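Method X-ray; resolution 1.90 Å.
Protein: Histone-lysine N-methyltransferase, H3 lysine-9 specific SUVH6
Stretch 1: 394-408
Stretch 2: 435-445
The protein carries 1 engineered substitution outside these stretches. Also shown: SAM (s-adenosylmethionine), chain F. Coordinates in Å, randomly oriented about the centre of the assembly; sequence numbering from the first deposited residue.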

# COMPACT_ATOMS: atom_id res chain seq x y z
N ARG A 394 16.77 -29.33 -9.93
CA ARG A 394 16.64 -30.64 -10.58
C ARG A 394 15.26 -30.96 -11.11
O ARG A 394 15.11 -31.66 -12.12
CB ARG A 394 17.02 -31.76 -9.61
CG ARG A 394 18.47 -32.13 -9.58
CD ARG A 394 18.65 -33.31 -8.65
NE ARG A 394 19.89 -34.03 -8.91
CZ ARG A 394 21.00 -33.85 -8.21
NH1 ARG A 394 22.09 -34.54 -8.50
NH2 ARG A 394 21.01 -32.96 -7.22
N ARG A 395 14.23 -30.48 -10.41
CA ARG A 395 12.87 -30.88 -10.72
C ARG A 395 12.36 -30.22 -11.99
O ARG A 395 12.80 -29.14 -12.35
CB ARG A 395 11.95 -30.57 -9.54
CG ARG A 395 12.08 -31.61 -8.44
CD ARG A 395 11.38 -31.22 -7.15
NE ARG A 395 11.76 -32.14 -6.08
CZ ARG A 395 11.01 -32.38 -5.01
NH1 ARG A 395 9.84 -31.77 -4.86
NH2 ARG A 395 11.44 -33.23 -4.08
N ILE A 396 11.45 -30.91 -12.66
CA ILE A 396 10.92 -30.44 -13.93
C ILE A 396 9.63 -29.65 -13.76
O ILE A 396 8.78 -29.99 -12.94
CB ILE A 396 10.66 -31.64 -14.88
CG1 ILE A 396 11.99 -32.24 -15.35
CG2 ILE A 396 9.84 -31.22 -16.09
CD1 ILE A 396 12.45 -33.43 -14.53
N GLY A 397 9.51 -28.57 -14.53
CA GLY A 397 8.24 -27.88 -14.69
C GLY A 397 7.88 -26.88 -13.61
O GLY A 397 6.73 -26.46 -13.52
N ASN A 398 8.85 -26.49 -12.80
CA ASN A 398 8.54 -25.64 -11.65
C ASN A 398 9.19 -24.26 -11.67
O ASN A 398 9.02 -23.48 -10.73
CB ASN A 398 8.94 -26.36 -10.35
CG ASN A 398 10.44 -26.57 -10.23
OD1 ASN A 398 11.19 -26.35 -11.19
ND2 ASN A 398 10.89 -27.00 -9.06
N ASP A 399 9.89 -23.94 -12.75
CA ASP A 399 10.77 -22.77 -12.76
C ASP A 399 10.01 -21.46 -12.58
O ASP A 399 10.58 -20.49 -12.09
CB ASP A 399 11.60 -22.72 -14.04
CG ASP A 399 10.80 -22.24 -15.24
OD1 ASP A 399 10.33 -23.09 -16.02
OD2 ASP A 399 10.65 -21.01 -15.41
N GLU A 400 8.74 -21.43 -12.98
CA GLU A 400 7.98 -20.19 -12.91
C GLU A 400 7.38 -19.95 -11.52
O GLU A 400 6.80 -18.90 -11.29
CB GLU A 400 6.87 -20.17 -13.97
CG GLU A 400 7.40 -19.98 -15.38
CD GLU A 400 6.30 -19.72 -16.38
OE1 GLU A 400 5.46 -20.63 -16.59
OE2 GLU A 400 6.26 -18.61 -16.95
N TYR A 401 7.55 -20.90 -10.61
CA TYR A 401 6.94 -20.79 -9.29
C TYR A 401 7.93 -21.06 -8.16
O TYR A 401 7.59 -21.69 -7.16
CB TYR A 401 5.73 -21.72 -9.19
CG TYR A 401 4.68 -21.39 -10.21
CD1 TYR A 401 3.84 -20.28 -10.04
CD2 TYR A 401 4.53 -22.14 -11.37
CE1 TYR A 401 2.89 -19.96 -10.98
CE2 TYR A 401 3.58 -21.81 -12.32
CZ TYR A 401 2.76 -20.72 -12.12
OH TYR A 401 1.81 -20.40 -13.06
N LEU A 402 9.15 -20.59 -8.34
CA LEU A 402 10.18 -20.73 -7.32
C LEU A 402 10.47 -19.39 -6.64
O LEU A 402 10.64 -18.38 -7.31
CB LEU A 402 11.47 -21.28 -7.93
CG LEU A 402 11.40 -22.63 -8.65
CD1 LEU A 402 12.77 -22.98 -9.22
CD2 LEU A 402 10.91 -23.72 -7.70
N PHE A 403 10.49 -19.39 -5.31
CA PHE A 403 10.99 -18.23 -4.57
C PHE A 403 12.34 -18.59 -3.96
O PHE A 403 12.41 -19.40 -3.03
CB PHE A 403 10.02 -17.78 -3.48
CG PHE A 403 10.36 -16.44 -2.88
CD1 PHE A 403 11.32 -16.34 -1.88
CD2 PHE A 403 9.74 -15.28 -3.32
CE1 PHE A 403 11.64 -15.11 -1.33
CE2 PHE A 403 10.05 -14.05 -2.77
CZ PHE A 403 11.01 -13.97 -1.77
N ASP A 404 13.39 -17.98 -4.48
CA ASP A 404 14.74 -18.19 -3.98
C ASP A 404 14.91 -17.40 -2.68
O ASP A 404 14.91 -16.17 -2.71
CB ASP A 404 15.77 -17.76 -5.04
CG ASP A 404 17.20 -18.13 -4.68
OD1 ASP A 404 17.59 -18.03 -3.51
OD2 ASP A 404 17.95 -18.50 -5.61
N ILE A 405 15.05 -18.09 -1.56
CA ILE A 405 15.12 -17.42 -0.25
C ILE A 405 16.46 -16.70 -0.07
O ILE A 405 17.51 -17.23 -0.45
CB ILE A 405 14.92 -18.43 0.91
CG1 ILE A 405 13.53 -19.09 0.81
CG2 ILE A 405 15.11 -17.77 2.26
CD1 ILE A 405 13.28 -20.14 1.88
N GLY A 406 16.42 -15.50 0.49
CA GLY A 406 17.63 -14.80 0.90
C GLY A 406 18.03 -13.60 0.06
O GLY A 406 17.65 -13.49 -1.11
N ASN A 407 18.82 -12.71 0.67
CA ASN A 407 19.37 -11.52 -0.01
C ASN A 407 18.36 -10.60 -0.69
O ASN A 407 18.59 -10.15 -1.81
CB ASN A 407 20.41 -11.93 -1.07
CG ASN A 407 21.55 -12.74 -0.50
OD1 ASN A 407 21.66 -13.93 -0.76
ND2 ASN A 407 22.39 -12.09 0.31
N ARG A 408 17.25 -10.32 -0.03
CA ARG A 408 16.24 -9.47 -0.65
C ARG A 408 15.95 -8.21 0.14
O ARG A 408 15.19 -7.35 -0.32
CB ARG A 408 14.95 -10.25 -0.84
CG ARG A 408 15.07 -11.32 -1.88
CD ARG A 408 13.83 -12.12 -1.88
NE ARG A 408 13.95 -13.30 -2.71
CZ ARG A 408 13.47 -13.39 -3.94
NH1 ARG A 408 12.85 -12.36 -4.50
NH2 ARG A 408 13.62 -14.52 -4.61
N SAM F . 1.44 -14.75 -14.11
CA SAM F . 1.61 -16.05 -13.43
C SAM F . 0.49 -17.05 -13.73
O SAM F . 0.43 -18.13 -13.12
OXT SAM F . -0.37 -16.80 -14.58
CB SAM F . 1.72 -15.85 -11.92
CG SAM F . 3.12 -15.38 -11.52
SD SAM F . 4.27 -16.74 -11.84
CE SAM F . 4.98 -16.87 -10.20
C5' SAM F . 5.68 -15.98 -12.66
C4' SAM F . 5.44 -15.90 -14.16
O4' SAM F . 4.53 -14.85 -14.45
C3' SAM F . 6.73 -15.57 -14.90
O3' SAM F . 7.43 -16.74 -15.25
C2' SAM F . 6.20 -14.85 -16.11
O2' SAM F . 5.73 -15.82 -17.02
C1' SAM F . 4.98 -14.13 -15.58
N9 SAM F . 5.35 -12.76 -15.16
C8 SAM F . 5.33 -12.24 -13.89
N7 SAM F . 5.76 -10.95 -13.95
C5 SAM F . 6.06 -10.65 -15.23
C6 SAM F . 6.54 -9.49 -15.85
N6 SAM F . 6.78 -8.39 -15.15
N1 SAM F . 6.78 -9.51 -17.21
C2 SAM F . 6.52 -10.64 -17.95
N3 SAM F . 6.04 -11.78 -17.33
C4 SAM F . 5.81 -11.78 -16.00
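Stretch 2 (435-445) ESSGFTIDAAS

Stretch 2 lies antiparallel along stretch 1, from the Asn398 loop to Asn407. Its central strand, about residues 439-442, runs beside strand 402-406 with the N-to-C directions at 155° and the axes approaching to 4.6 Å, so the two are neighbours in one sheet. Before it, the chain turns a corner at Gly438, and the short, weakly bonded segment around Ser436 and Ser437 lies against Ile405, Gly406 and Asn407. After it, Ala443 and Ala444 pack on Tyr401. The contact between the two stretches buries 773 Å², both sides summed.

Backbone hydrogen bonds set the register. Phe403 and Ile441 form the hydrogen-bonded pair, Phe403 N to Ile441 O and Ile441 N to Phe403 O both being 2.9 Å. The ladder continues through Ala443 N to Tyr401 O at 2.8 Å and Ile405 N to Phe439 O at 3.1 Å, the latter more bent. Leu402 faces Asp442 and Asp404 faces Thr440 as non-hydrogen-bonded pairs, with CA-CA distances of 4.8 and 4.5 Å. Beyond the corner the pairing loosens: Asn407 N reaches Glu435 O in a weak bond of 3.4 Å. At Gly406, with phi/psi of 109/157, a CB would lie 3.0 Å from Ser437 N and press on the preceding carbonyl oxygen.

Apolar contacts follow the alternation of the strands. Phe403 and Ile441 share one face, with Phe403 CB 4.3 Å from Ile441 CB, while Ile405 CD1 comes within 4.0 Å of Ile441 CG1 and 4.2 Å of Phe439 CB. On the other face, Leu402 CB lies 3.8 Å from Thr440 CG2. Tyr401 CB sits 3.9 Å from Ala444 CB, and Asn398 CB approaches the same methyl at 3.6 Å.

Polar side chains secure the two ends. Asn398 ND2 donates to Asp442 OD2 at 2.8 Å in an almost linear bond, while Asp442 OD1 accepts from Ala444 N at 2.9 Å, so this carboxylate ties the loop of stretch 1 to the turn that follows the strand. At the other end Ser436 OG donates to Asn407 OD1 at 2.6 Å.

Water extends both polar clusters. One molecule accepts from Arg395 NH1 at 2.7 Å and donates to Asp442 OD2 at 2.6 Å, bridging the stretches; another accepts from Ser437 N at 3.0 Å and lies 2.7 Å from Ile405 O. Tyr401, besides packing on stretch 2, donates from OH to SAM O at 2.7 Å, linking this contact to the methyl-donor site.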

# COMPACT_ATOMS: atom_id res chain seq x y z
N GLU A 435 21.36 -11.91 4.93
CA GLU A 435 22.18 -13.11 4.79
C GLU A 435 21.58 -14.06 3.76
O GLU A 435 20.40 -13.95 3.41
CB GLU A 435 22.35 -13.80 6.15
CG GLU A 435 23.67 -13.50 6.83
CD GLU A 435 23.53 -13.17 8.30
OE1 GLU A 435 22.82 -13.92 9.01
OE2 GLU A 435 24.11 -12.15 8.75
N SER A 436 22.40 -14.97 3.26
CA SER A 436 21.99 -15.88 2.19
C SER A 436 21.37 -17.18 2.73
O SER A 436 21.46 -17.48 3.92
CB SER A 436 23.18 -16.22 1.30
OG SER A 436 23.60 -15.09 0.56
N SER A 437 20.76 -17.93 1.82
CA SER A 437 20.14 -19.21 2.17
C SER A 437 20.34 -20.23 1.05
O SER A 437 20.45 -19.87 -0.12
CB SER A 437 18.64 -19.02 2.44
OG SER A 437 17.94 -20.25 2.36
N GLY A 438 20.39 -21.51 1.40
CA GLY A 438 20.51 -22.55 0.40
C GLY A 438 19.17 -23.16 0.06
O GLY A 438 19.11 -24.28 -0.47
N PHE A 439 18.09 -22.45 0.37
CA PHE A 439 16.76 -23.02 0.18
C PHE A 439 15.82 -22.18 -0.68
O PHE A 439 15.97 -20.97 -0.80
CB PHE A 439 16.11 -23.28 1.54
CG PHE A 439 16.82 -24.34 2.35
CD1 PHE A 439 17.94 -24.02 3.08
CD2 PHE A 439 16.37 -25.65 2.33
CE1 PHE A 439 18.61 -24.99 3.81
CE2 PHE A 439 17.03 -26.63 3.06
CZ PHE A 439 18.15 -26.30 3.80
N THR A 440 14.84 -22.87 -1.26
CA THR A 440 13.90 -22.29 -2.22
C THR A 440 12.50 -22.82 -1.92
O THR A 440 12.35 -23.97 -1.48
CB THR A 440 14.31 -22.63 -3.68
OG1 THR A 440 15.53 -21.95 -4.00
CG2 THR A 440 13.22 -22.23 -4.69
N ILE A 441 11.49 -22.00 -2.13
CA ILE A 441 10.11 -22.45 -1.99
C ILE A 441 9.54 -22.75 -3.38
O ILE A 441 9.50 -21.87 -4.24
CB ILE A 441 9.22 -21.41 -1.28
CG1 ILE A 441 9.82 -21.02 0.08
CG2 ILE A 441 7.82 -21.95 -1.09
CD1 ILE A 441 9.34 -19.68 0.58
N ASP A 442 9.11 -23.99 -3.58
CA ASP A 442 8.54 -24.44 -4.84
C ASP A 442 7.02 -24.46 -4.72
O ASP A 442 6.47 -25.31 -4.02
CB ASP A 442 9.08 -25.83 -5.20
CG ASP A 442 8.55 -26.36 -6.53
OD1 ASP A 442 7.64 -25.75 -7.13
OD2 ASP A 442 9.05 -27.40 -6.99
N ALA A 443 6.36 -23.53 -5.40
CA ALA A 443 4.90 -23.45 -5.34
C ALA A 443 4.23 -23.91 -6.64
O ALA A 443 3.06 -23.58 -6.89
CB ALA A 443 4.47 -22.02 -5.01
N ALA A 444 4.95 -24.67 -7.47
CA ALA A 444 4.43 -25.06 -8.78
C ALA A 444 3.30 -26.07 -8.67
O ALA A 444 2.26 -25.91 -9.32
CB ALA A 444 5.53 -25.62 -9.65
N SER A 445 3.51 -27.10 -7.87
CA SER A 445 2.54 -28.17 -7.70
C SER A 445 1.60 -27.88 -6.54
O SER A 445 0.38 -28.05 -6.64
CB SER A 445 3.23 -29.51 -7.48
OG SER A 445 3.92 -29.94 -8.64
O HOH W 1 8.55 -29.75 -6.04
O HOH W 2 18.23 -19.84 -1.94
O HOH W 3 20.11 -16.62 -0.80